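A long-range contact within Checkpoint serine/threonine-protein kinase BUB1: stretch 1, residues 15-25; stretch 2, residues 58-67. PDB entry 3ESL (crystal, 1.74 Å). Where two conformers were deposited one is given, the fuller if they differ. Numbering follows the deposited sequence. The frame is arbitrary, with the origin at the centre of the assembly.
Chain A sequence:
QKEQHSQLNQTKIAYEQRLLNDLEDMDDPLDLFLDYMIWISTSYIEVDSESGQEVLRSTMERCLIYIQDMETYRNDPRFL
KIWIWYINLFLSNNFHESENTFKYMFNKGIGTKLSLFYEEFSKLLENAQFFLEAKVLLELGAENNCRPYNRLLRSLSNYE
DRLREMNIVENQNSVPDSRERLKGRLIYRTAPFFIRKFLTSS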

# COMPACT_ATOMS: atom_id res chain seq x y z
N TYR A 15 15.47 6.57 17.31
CA TYR A 15 14.18 6.60 16.60
C TYR A 15 13.07 5.92 17.40
O TYR A 15 11.95 6.42 17.48
CB TYR A 15 14.32 5.97 15.22
CG TYR A 15 14.71 6.94 14.13
CD1 TYR A 15 13.87 8.01 13.78
CD2 TYR A 15 15.90 6.78 13.42
CE1 TYR A 15 14.21 8.90 12.77
CE2 TYR A 15 16.25 7.68 12.41
CZ TYR A 15 15.40 8.74 12.09
OH TYR A 15 15.73 9.63 11.09
N GLU A 16 13.40 4.79 18.02
CA GLU A 16 12.41 4.04 18.79
C GLU A 16 11.89 4.88 19.95
O GLU A 16 10.69 4.89 20.23
CB GLU A 16 12.98 2.69 19.27
CG GLU A 16 13.22 1.67 18.16
CD GLU A 16 11.94 1.04 17.60
OE1 GLU A 16 10.89 1.12 18.28
OE2 GLU A 16 11.99 0.44 16.50
N GLN A 17 12.81 5.60 20.61
CA GLN A 17 12.43 6.51 21.69
C GLN A 17 11.55 7.66 21.21
O GLN A 17 10.60 8.04 21.89
CB GLN A 17 13.67 7.06 22.40
CG GLN A 17 14.37 6.02 23.26
CD GLN A 17 15.64 6.56 23.90
OE1 GLN A 17 16.33 5.84 24.63
NE2 GLN A 17 15.96 7.82 23.62
N ARG A 18 11.88 8.21 20.05
CA ARG A 18 11.08 9.28 19.45
C ARG A 18 9.65 8.82 19.14
O ARG A 18 8.71 9.58 19.33
CB ARG A 18 11.76 9.82 18.19
CG ARG A 18 13.02 10.64 18.47
CD ARG A 18 13.59 11.24 17.19
NE ARG A 18 12.76 12.35 16.73
CZ ARG A 18 12.89 12.96 15.55
NH1 ARG A 18 13.80 12.57 14.67
NH2 ARG A 18 12.07 13.96 15.24
N LEU A 19 9.50 7.58 18.67
CA LEU A 19 8.17 7.03 18.43
C LEU A 19 7.37 6.98 19.73
O LEU A 19 6.17 7.26 19.74
CB LEU A 19 8.23 5.64 17.80
CG LEU A 19 8.81 5.51 16.38
CD1 LEU A 19 8.84 4.06 15.95
CD2 LEU A 19 8.00 6.35 15.37
N LEU A 20 8.04 6.63 20.83
CA LEU A 20 7.36 6.59 22.13
C LEU A 20 7.09 7.97 22.73
O LEU A 20 6.05 8.17 23.36
CB LEU A 20 8.14 5.74 23.14
CG LEU A 20 8.42 4.27 22.83
CD1 LEU A 20 9.22 3.66 23.98
CD2 LEU A 20 7.14 3.47 22.57
N ASN A 21 8.02 8.90 22.54
CA ASN A 21 7.98 10.20 23.22
C ASN A 21 7.36 11.34 22.40
O ASN A 21 6.73 12.22 22.97
CB ASN A 21 9.39 10.64 23.61
CG ASN A 21 10.01 9.76 24.69
OD1 ASN A 21 9.33 8.99 25.37
ND2 ASN A 21 11.33 9.89 24.86
N ASP A 22 7.60 11.34 21.09
CA ASP A 22 7.31 12.52 20.27
C ASP A 22 6.06 12.43 19.39
O ASP A 22 5.45 13.48 19.10
CB ASP A 22 8.52 12.89 19.40
CG ASP A 22 9.73 13.31 20.23
OD1 ASP A 22 9.59 13.61 21.43
OD2 ASP A 22 10.84 13.34 19.65
N LEU A 23 5.67 11.23 18.97
CA LEU A 23 4.60 11.08 17.96
C LEU A 23 3.32 11.78 18.33
O LEU A 23 2.70 12.45 17.49
CB LEU A 23 4.25 9.61 17.72
CG LEU A 23 4.88 8.76 16.63
CD1 LEU A 23 4.26 7.39 16.74
CD2 LEU A 23 4.70 9.34 15.22
N GLU A 24 2.91 11.60 19.58
CA GLU A 24 1.59 12.03 20.02
C GLU A 24 1.34 13.53 19.82
O GLU A 24 0.21 13.94 19.54
CB GLU A 24 1.35 11.65 21.47
CG GLU A 24 -0.09 11.83 21.93
CD GLU A 24 -0.37 11.15 23.24
OE1 GLU A 24 0.53 11.16 24.12
OE2 GLU A 24 -1.49 10.60 23.40
N ASP A 25 2.39 14.34 19.96
CA ASP A 25 2.26 15.79 19.89
C ASP A 25 2.61 16.39 18.52
O ASP A 25 2.61 17.61 18.36
CB ASP A 25 3.14 16.44 20.95
CG ASP A 25 2.70 16.09 22.37
OD1 ASP A 25 1.48 15.88 22.61
OD2 ASP A 25 3.59 16.04 23.24
N SER A 58 8.29 -4.48 10.90
CA SER A 58 7.62 -4.03 12.13
C SER A 58 7.31 -2.54 12.16
O SER A 58 6.24 -2.12 12.62
CB SER A 58 8.46 -4.42 13.36
OG SER A 58 8.07 -3.68 14.50
N THR A 59 8.25 -1.73 11.67
CA THR A 59 8.09 -0.29 11.66
C THR A 59 6.99 0.10 10.67
O THR A 59 6.18 0.98 10.97
CB THR A 59 9.42 0.42 11.34
OG1 THR A 59 10.38 0.03 12.34
CG2 THR A 59 9.25 1.93 11.42
N MET A 60 6.96 -0.57 9.53
CA MET A 60 5.97 -0.24 8.50
C MET A 60 4.58 -0.60 9.04
O MET A 60 3.62 0.15 8.87
CB MET A 60 6.26 -0.97 7.19
CG MET A 60 7.49 -0.43 6.49
SD MET A 60 7.79 -1.28 4.93
CE MET A 60 6.47 -0.59 3.96
N GLU A 61 4.49 -1.74 9.72
CA GLU A 61 3.22 -2.17 10.31
C GLU A 61 2.76 -1.18 11.38
O GLU A 61 1.57 -0.80 11.42
CB GLU A 61 3.33 -3.59 10.87
CG GLU A 61 3.50 -4.62 9.80
CD GLU A 61 3.53 -6.04 10.35
OE1 GLU A 61 3.41 -6.20 11.58
OE2 GLU A 61 3.67 -6.97 9.53
N ARG A 62 3.68 -0.76 12.24
CA ARG A 62 3.38 0.25 13.26
C ARG A 62 2.86 1.53 12.62
O ARG A 62 1.86 2.11 13.08
CB ARG A 62 4.62 0.56 14.11
CG ARG A 62 4.90 -0.47 15.18
CD ARG A 62 6.24 -0.19 15.85
NE ARG A 62 6.14 0.83 16.90
CZ ARG A 62 7.16 1.23 17.65
NH1 ARG A 62 8.35 0.69 17.47
NH2 ARG A 62 6.99 2.15 18.59
N CYS A 63 3.53 1.97 11.55
CA CYS A 63 3.12 3.18 10.82
C CYS A 63 1.68 3.04 10.31
O CYS A 63 0.83 3.91 10.56
CB CYS A 63 4.07 3.41 9.65
SG CYS A 63 3.55 4.79 8.61
N LEU A 64 1.41 1.95 9.61
CA LEU A 64 0.09 1.76 9.00
C LEU A 64 -1.01 1.76 10.07
O LEU A 64 -2.04 2.42 9.93
CB LEU A 64 0.05 0.48 8.18
CG LEU A 64 1.00 0.49 6.97
CD1 LEU A 64 0.91 -0.84 6.19
CD2 LEU A 64 0.72 1.69 6.05
N ILE A 65 -0.73 1.06 11.17
CA ILE A 65 -1.69 0.93 12.28
C ILE A 65 -1.91 2.26 12.99
O ILE A 65 -3.04 2.64 13.29
CB ILE A 65 -1.24 -0.18 13.27
CG1 ILE A 65 -1.36 -1.56 12.61
CG2 ILE A 65 -2.03 -0.11 14.61
CD1 ILE A 65 -2.78 -1.93 12.19
N TYR A 66 -0.82 3.00 13.23
CA TYR A 66 -0.92 4.27 13.94
C TYR A 66 -1.68 5.33 13.13
O TYR A 66 -2.51 6.07 13.67
CB TYR A 66 0.46 4.79 14.30
CG TYR A 66 0.45 5.95 15.26
CD1 TYR A 66 0.41 5.72 16.64
CD2 TYR A 66 0.48 7.26 14.81
CE1 TYR A 66 0.41 6.78 17.53
CE2 TYR A 66 0.47 8.33 15.69
CZ TYR A 66 0.44 8.08 17.05
OH TYR A 66 0.44 9.14 17.94
N ILE A 67 -1.40 5.39 11.83
CA ILE A 67 -1.90 6.47 10.99
C ILE A 67 -3.29 6.15 10.39
O ILE A 67 -4.05 7.07 10.07
CB ILE A 67 -0.85 6.82 9.88
CG1 ILE A 67 0.51 7.22 10.50
CG2 ILE A 67 -1.41 7.87 8.90
CD1 ILE A 67 0.56 8.60 11.19
O HOH W 1 9.37 2.45 20.05

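Two helical segments run side by side in nearly the same direction, their N-to-C axes 15° apart, but the axes come no closer than 13.3 Å. At that spacing the contact rests mainly on long side chains, R62 and Y66 above all, and 327 Å² is buried in all. The register pairs E16 with T59, L19 with R62 and L23 with Y66. L19-R62 and L23-Y66 interact along the register, whereas E16, level with T59, bonds one turn further on to R62.

The charged interaction runs diagonally between the first two rungs. R62 points toward stretch 1 and extends its guanidinium to E16, where NH1 of R62 donates a hydrogen bond to OE1 of E16 at 2.7 Å, with an N-H...O angle of 149°. The pair is also a salt bridge, so charge attraction reinforces the hydrogen bond. The carboxylate oxygen sits at the edge of the guanidinium, near its plane, which is where the N-H bonds are directed. The CA-to-CB bond of E16 points sideways, yet its chain brings the carboxylate nearer to its partner. Glutamate suits this place because its length and flexibility let the charge reach across.

Water 1 donates to the backbone O of E16 at 2.8 Å and to OE1 of E16 at 2.7 Å, and accepts from NH2 of R62 at 2.8 Å. OE1 of E16 thus receives hydrogen bonds from both the arginine and the water, while a second guanidinium nitrogen is tied to the helix backbone through the water.

The same guanidinium also makes nonpolar contacts. L19, buried and directed toward stretch 2, places CD1 over one face of the group, 3.7 Å from CZ of R62. The faces of a guanidinium carry no N-H bonds and accept a methyl group readily, so arginine can serve the polar and nonpolar parts of the contact at once. L20 points away at its CA-to-CB bond, but its end returns far enough for CD2 to lie 4.2 Å from NH2 of R62.

The last rung is aromatic. L23 and Y66 each point toward the other stretch, and CD1 of L23 lies 3.9 Å from the centroid of the Y66 ring, only 10° off the ring normal: a CH-pi interaction over the face. Tyrosine suits a wide gap because its long, flat side chain offers a broad surface to a leucine methyl. Its tip reaches farther still, with OH of Y66 3.7 Å from CA of E24.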